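Local coordinates for protein pilin (Streptococcus pyogenes serotype M1, PDB 3GLD) that builds the shaft of the pilus as its major, covalently linked subunit, needed for adhesion to host cells, bacterial aggregation and biofilm formation, at residues T118-L127 / A137-K148. The protein carries 2 engineered substitutions. Residues are numbered along the deposited sequence; the frame is centred on the assembly and turned at random.
Sequences TSYTVQVHVL and ATYIVGYKEGSK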
loop_
_atom_site.group_PDB
_atom_site.type_symbol
_atom_site.label_atom_id
_atom_site.label_comp_id
_atom_site.label_asym_id
_atom_site.label_seq_id
_atom_site.Cartn_x
_atom_site.Cartn_y
_atom_site.Cartn_z
ATOM N N THR A 118 5.413 15.270 -1.377
ATOM C CA THR A 118 4.890 16.619 -1.100
ATOM C C THR A 118 5.472 17.242 0.175
ATOM O O THR A 118 5.664 16.577 1.196
ATOM C CB THR A 118 3.338 16.638 -1.076
ATOM O OG1 THR A 118 2.835 16.055 -2.288
ATOM C CG2 THR A 118 2.794 18.059 -0.958
ATOM N N SER A 119 5.778 18.530 0.088
ATOM C CA SER A 119 6.217 19.294 1.237
ATOM C C SER A 119 5.229 20.426 1.394
ATOM O O SER A 119 4.915 21.123 0.422
ATOM C CB SER A 119 7.630 19.835 1.018
ATOM O OG SER A 119 8.168 20.381 2.218
ATOM N N TYR A 120 4.717 20.593 2.609
ATOM C CA TYR A 120 3.809 21.683 2.893
ATOM C C TYR A 120 4.487 22.785 3.702
ATOM O O TYR A 120 5.267 22.524 4.619
ATOM C CB TYR A 120 2.594 21.180 3.658
ATOM C CG TYR A 120 1.631 20.342 2.850
ATOM C CD1 TYR A 120 1.726 18.947 2.831
ATOM C CD2 TYR A 120 0.587 20.944 2.152
ATOM C CE1 TYR A 120 0.807 18.176 2.106
ATOM C CE2 TYR A 120 -0.318 20.197 1.424
ATOM C CZ TYR A 120 -0.208 18.820 1.400
ATOM O OH TYR A 120 -1.131 18.115 0.678
ATOM N N THR A 121 4.195 24.030 3.347
ATOM C CA THR A 121 4.580 25.135 4.203
ATOM C C THR A 121 3.372 25.419 5.074
ATOM O O THR A 121 2.236 25.490 4.578
ATOM C CB THR A 121 5.029 26.361 3.401
ATOM O OG1 THR A 121 6.148 25.986 2.584
ATOM C CG2 THR A 121 5.469 27.495 4.340
ATOM N N VAL A 122 3.621 25.526 6.375
ATOM C CA VAL A 122 2.566 25.740 7.350
ATOM C C VAL A 122 2.814 27.062 8.088
ATOM O O VAL A 122 3.920 27.323 8.583
ATOM C CB VAL A 122 2.451 24.538 8.331
ATOM C CG1 VAL A 122 1.695 24.911 9.615
ATOM C CG2 VAL A 122 1.743 23.342 7.650
ATOM N N GLN A 123 1.783 27.900 8.094
ATOM C CA GLN A 123 1.771 29.196 8.783
ATOM C C GLN A 123 0.871 29.038 10.003
ATOM O O GLN A 123 -0.306 28.717 9.855
ATOM C CB GLN A 123 1.171 30.262 7.871
ATOM C CG GLN A 123 2.028 30.677 6.685
ATOM C CD GLN A 123 1.341 31.699 5.757
ATOM O OE1 GLN A 123 0.176 32.041 5.928
ATOM N NE2 GLN A 123 2.073 32.163 4.758
ATOM N N VAL A 124 1.423 29.203 11.203
ATOM C CA VAL A 124 0.599 29.344 12.396
ATOM C C VAL A 124 0.395 30.849 12.663
ATOM O O VAL A 124 1.358 31.577 12.886
ATOM C CB VAL A 124 1.197 28.656 13.630
ATOM C CG1 VAL A 124 0.246 28.837 14.838
ATOM C CG2 VAL A 124 1.432 27.155 13.370
ATOM N N HIS A 125 -0.855 31.299 12.583
ATOM C CA HIS A 125 -1.231 32.675 12.878
ATOM C C HIS A 125 -1.490 32.865 14.372
ATOM O O HIS A 125 -2.488 32.379 14.923
ATOM C CB HIS A 125 -2.423 33.098 12.016
ATOM C CG HIS A 125 -2.054 33.309 10.586
ATOM N ND1 HIS A 125 -1.727 32.267 9.742
ATOM C CD2 HIS A 125 -1.908 34.439 9.859
ATOM C CE1 HIS A 125 -1.426 32.745 8.549
ATOM N NE2 HIS A 125 -1.522 34.064 8.596
ATOM N N VAL A 126 -0.533 33.520 15.020
ATOM C CA VAL A 126 -0.603 33.803 16.441
ATOM C C VAL A 126 -1.100 35.245 16.613
ATOM O O VAL A 126 -0.432 36.194 16.216
ATOM C CB VAL A 126 0.765 33.555 17.113
ATOM C CG1 VAL A 126 0.712 33.835 18.622
ATOM C CG2 VAL A 126 1.223 32.099 16.862
ATOM N N LEU A 127 -2.309 35.398 17.140
ATOM C CA LEU A 127 -2.914 36.726 17.336
ATOM C C LEU A 127 -2.983 37.038 18.809
ATOM O O LEU A 127 -2.956 36.110 19.627
ATOM C CB LEU A 127 -4.325 36.773 16.747
ATOM C CG LEU A 127 -4.555 36.962 15.246
ATOM C CD1 LEU A 127 -3.580 36.175 14.371
ATOM C CD2 LEU A 127 -5.989 36.562 14.941
ATOM N N ALA A 137 -2.185 30.947 19.408
ATOM C CA ALA A 137 -2.225 30.262 18.107
ATOM C C ALA A 137 -3.685 30.117 17.699
ATOM O O ALA A 137 -4.412 29.293 18.253
ATOM C CB ALA A 137 -1.548 28.891 18.205
ATOM N N THR A 138 -4.100 30.920 16.723
ATOM C CA THR A 138 -5.523 31.164 16.443
ATOM C C THR A 138 -6.067 30.474 15.194
ATOM O O THR A 138 -7.192 29.984 15.195
ATOM C CB THR A 138 -5.779 32.689 16.386
ATOM O OG1 THR A 138 -5.372 33.243 17.636
ATOM C CG2 THR A 138 -7.250 33.010 16.144
ATOM N N TYR A 139 -5.280 30.470 14.129
ATOM C CA TYR A 139 -5.576 29.636 12.981
ATOM C C TYR A 139 -4.307 29.182 12.281
ATOM O O TYR A 139 -3.246 29.811 12.419
ATOM C CB TYR A 139 -6.596 30.271 12.017
ATOM C CG TYR A 139 -6.177 31.543 11.334
ATOM C CD1 TYR A 139 -6.329 32.793 11.959
ATOM C CD2 TYR A 139 -5.654 31.506 10.047
ATOM C CE1 TYR A 139 -5.955 33.972 11.305
ATOM C CE2 TYR A 139 -5.280 32.668 9.386
ATOM C CZ TYR A 139 -5.431 33.895 10.014
ATOM O OH TYR A 139 -5.047 35.025 9.340
ATOM N N ILE A 140 -4.416 28.057 11.573
ATOM C CA ILE A 140 -3.279 27.465 10.894
ATOM C C ILE A 140 -3.627 27.263 9.437
ATOM O O ILE A 140 -4.692 26.734 9.114
ATOM C CB ILE A 140 -2.847 26.123 11.538
ATOM C CG1 ILE A 140 -2.557 26.321 13.033
ATOM C CG2 ILE A 140 -1.596 25.566 10.816
ATOM C CD1 ILE A 140 -2.255 25.073 13.816
ATOM N N VAL A 141 -2.748 27.720 8.555
ATOM C CA VAL A 141 -2.933 27.461 7.136
ATOM C C VAL A 141 -1.735 26.729 6.555
ATOM O O VAL A 141 -0.582 26.983 6.923
ATOM C CB VAL A 141 -3.166 28.735 6.304
ATOM C CG1 VAL A 141 -3.957 28.374 5.058
ATOM C CG2 VAL A 141 -3.930 29.773 7.085
ATOM N N GLY A 142 -2.026 25.819 5.633
ATOM C CA GLY A 142 -0.990 25.093 4.925
ATOM C C GLY A 142 -1.118 25.250 3.426
ATOM O O GLY A 142 -2.199 25.446 2.893
ATOM N N TYR A 143 -0.007 25.188 2.738
ATOM C CA TYR A 143 -0.089 25.267 1.304
ATOM C C TYR A 143 1.044 24.535 0.666
ATOM O O TYR A 143 2.169 24.486 1.172
ATOM C CB TYR A 143 -0.146 26.723 0.803
ATOM C CG TYR A 143 0.936 27.630 1.348
ATOM C CD1 TYR A 143 0.702 28.421 2.476
ATOM C CD2 TYR A 143 2.185 27.714 0.726
ATOM C CE1 TYR A 143 1.700 29.267 2.986
ATOM C CE2 TYR A 143 3.192 28.562 1.227
ATOM C CZ TYR A 143 2.941 29.326 2.355
ATOM O OH TYR A 143 3.922 30.164 2.852
ATOM N N LYS A 144 0.702 23.924 -0.452
ATOM C CA LYS A 144 1.680 23.537 -1.425
ATOM C C LYS A 144 1.305 24.353 -2.640
ATOM O O LYS A 144 0.117 24.549 -2.944
ATOM C CB LYS A 144 1.647 22.027 -1.712
ATOM C CG LYS A 144 0.322 21.463 -2.224
ATOM C CD LYS A 144 0.535 20.106 -2.861
ATOM C CE LYS A 144 -0.764 19.311 -2.952
ATOM N NZ LYS A 144 -0.541 17.974 -3.589
ATOM N N GLU A 145 2.332 24.891 -3.277
ATOM C CA GLU A 145 2.222 25.499 -4.587
ATOM C C GLU A 145 1.083 26.502 -4.822
ATOM O O GLU A 145 0.469 26.538 -5.893
ATOM C CB GLU A 145 2.258 24.385 -5.627
ATOM C CG GLU A 145 3.323 23.373 -5.234
ATOM C CD GLU A 145 3.792 22.519 -6.371
ATOM O OE1 GLU A 145 2.995 22.273 -7.306
ATOM O OE2 GLU A 145 4.978 22.101 -6.318
ATOM N N GLY A 146 0.825 27.338 -3.827
ATOM C CA GLY A 146 0.009 28.514 -4.050
ATOM C C GLY A 146 -1.478 28.273 -4.084
ATOM O O GLY A 146 -2.256 29.095 -4.582
ATOM N N SER A 147 -1.880 27.133 -3.566
ATOM C CA SER A 147 -3.258 26.978 -3.178
ATOM C C SER A 147 -3.238 26.590 -1.705
ATOM O O SER A 147 -2.519 25.667 -1.312
ATOM C CB SER A 147 -3.969 25.944 -4.063
ATOM O OG SER A 147 -3.838 26.288 -5.445
ATOM N N LYS A 148 -3.984 27.346 -0.899
ATOM C CA LYS A 148 -4.216 27.009 0.496
ATOM C C LYS A 148 -5.112 25.783 0.522
ATOM O O LYS A 148 -6.200 25.790 -0.060
ATOM C CB LYS A 148 -4.893 28.163 1.244
ATOM C CG LYS A 148 -4.143 29.494 1.214
ATOM C CD LYS A 148 -2.814 29.432 1.966
ATOM C CE LYS A 148 -2.560 30.737 2.726
ATOM N NZ LYS A 148 -1.699 30.500 3.926
HETATM O O HOH W 1 5.261 24.131 0.317
#
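H125 lies flat on Y139 in an offset stack, planes 10° apart and centroids 4.3 Å apart, at a classic beta bulge in which T138 and Y139 both face H125. H125 O accepts from T138 N (2.8 Å) and weakly from Y139 N (3.5 Å). Y139 CG sits between its backbone N and carbonyl carbon (chi1 64°), which turns the ring across the strand so that H125 CB makes a CH-pi contact over it, 3.7 Å from its centroid. Beyond the bulge the antiparallel ladder runs on through the hydrogen-bonded pairs Q123–V141 and T121–Y143. Y143 lies alongside T121, one ring face over T121 O, with T121 CG2 3.4 Å from Y143 OH. The Q123 amide stands nearly upright to that ring at its edge, NE2 bonding weakly to Y143 OH and Q123 OE1 weakly to K148 NZ (3.1 Å). On the other face V122 CG1 meets I140 CG2 at 3.6 Å and V124 meets I140 and A137; F87, F92 and L19 extend this apolar layer. The hairpin of strands 119-129 and 134-144 thus has aliphatic contacts toward the domain interior; the backbone ladder supplies its firm bonds, while stacking and packing, helped by weak side-chain bonds, set the outer groups.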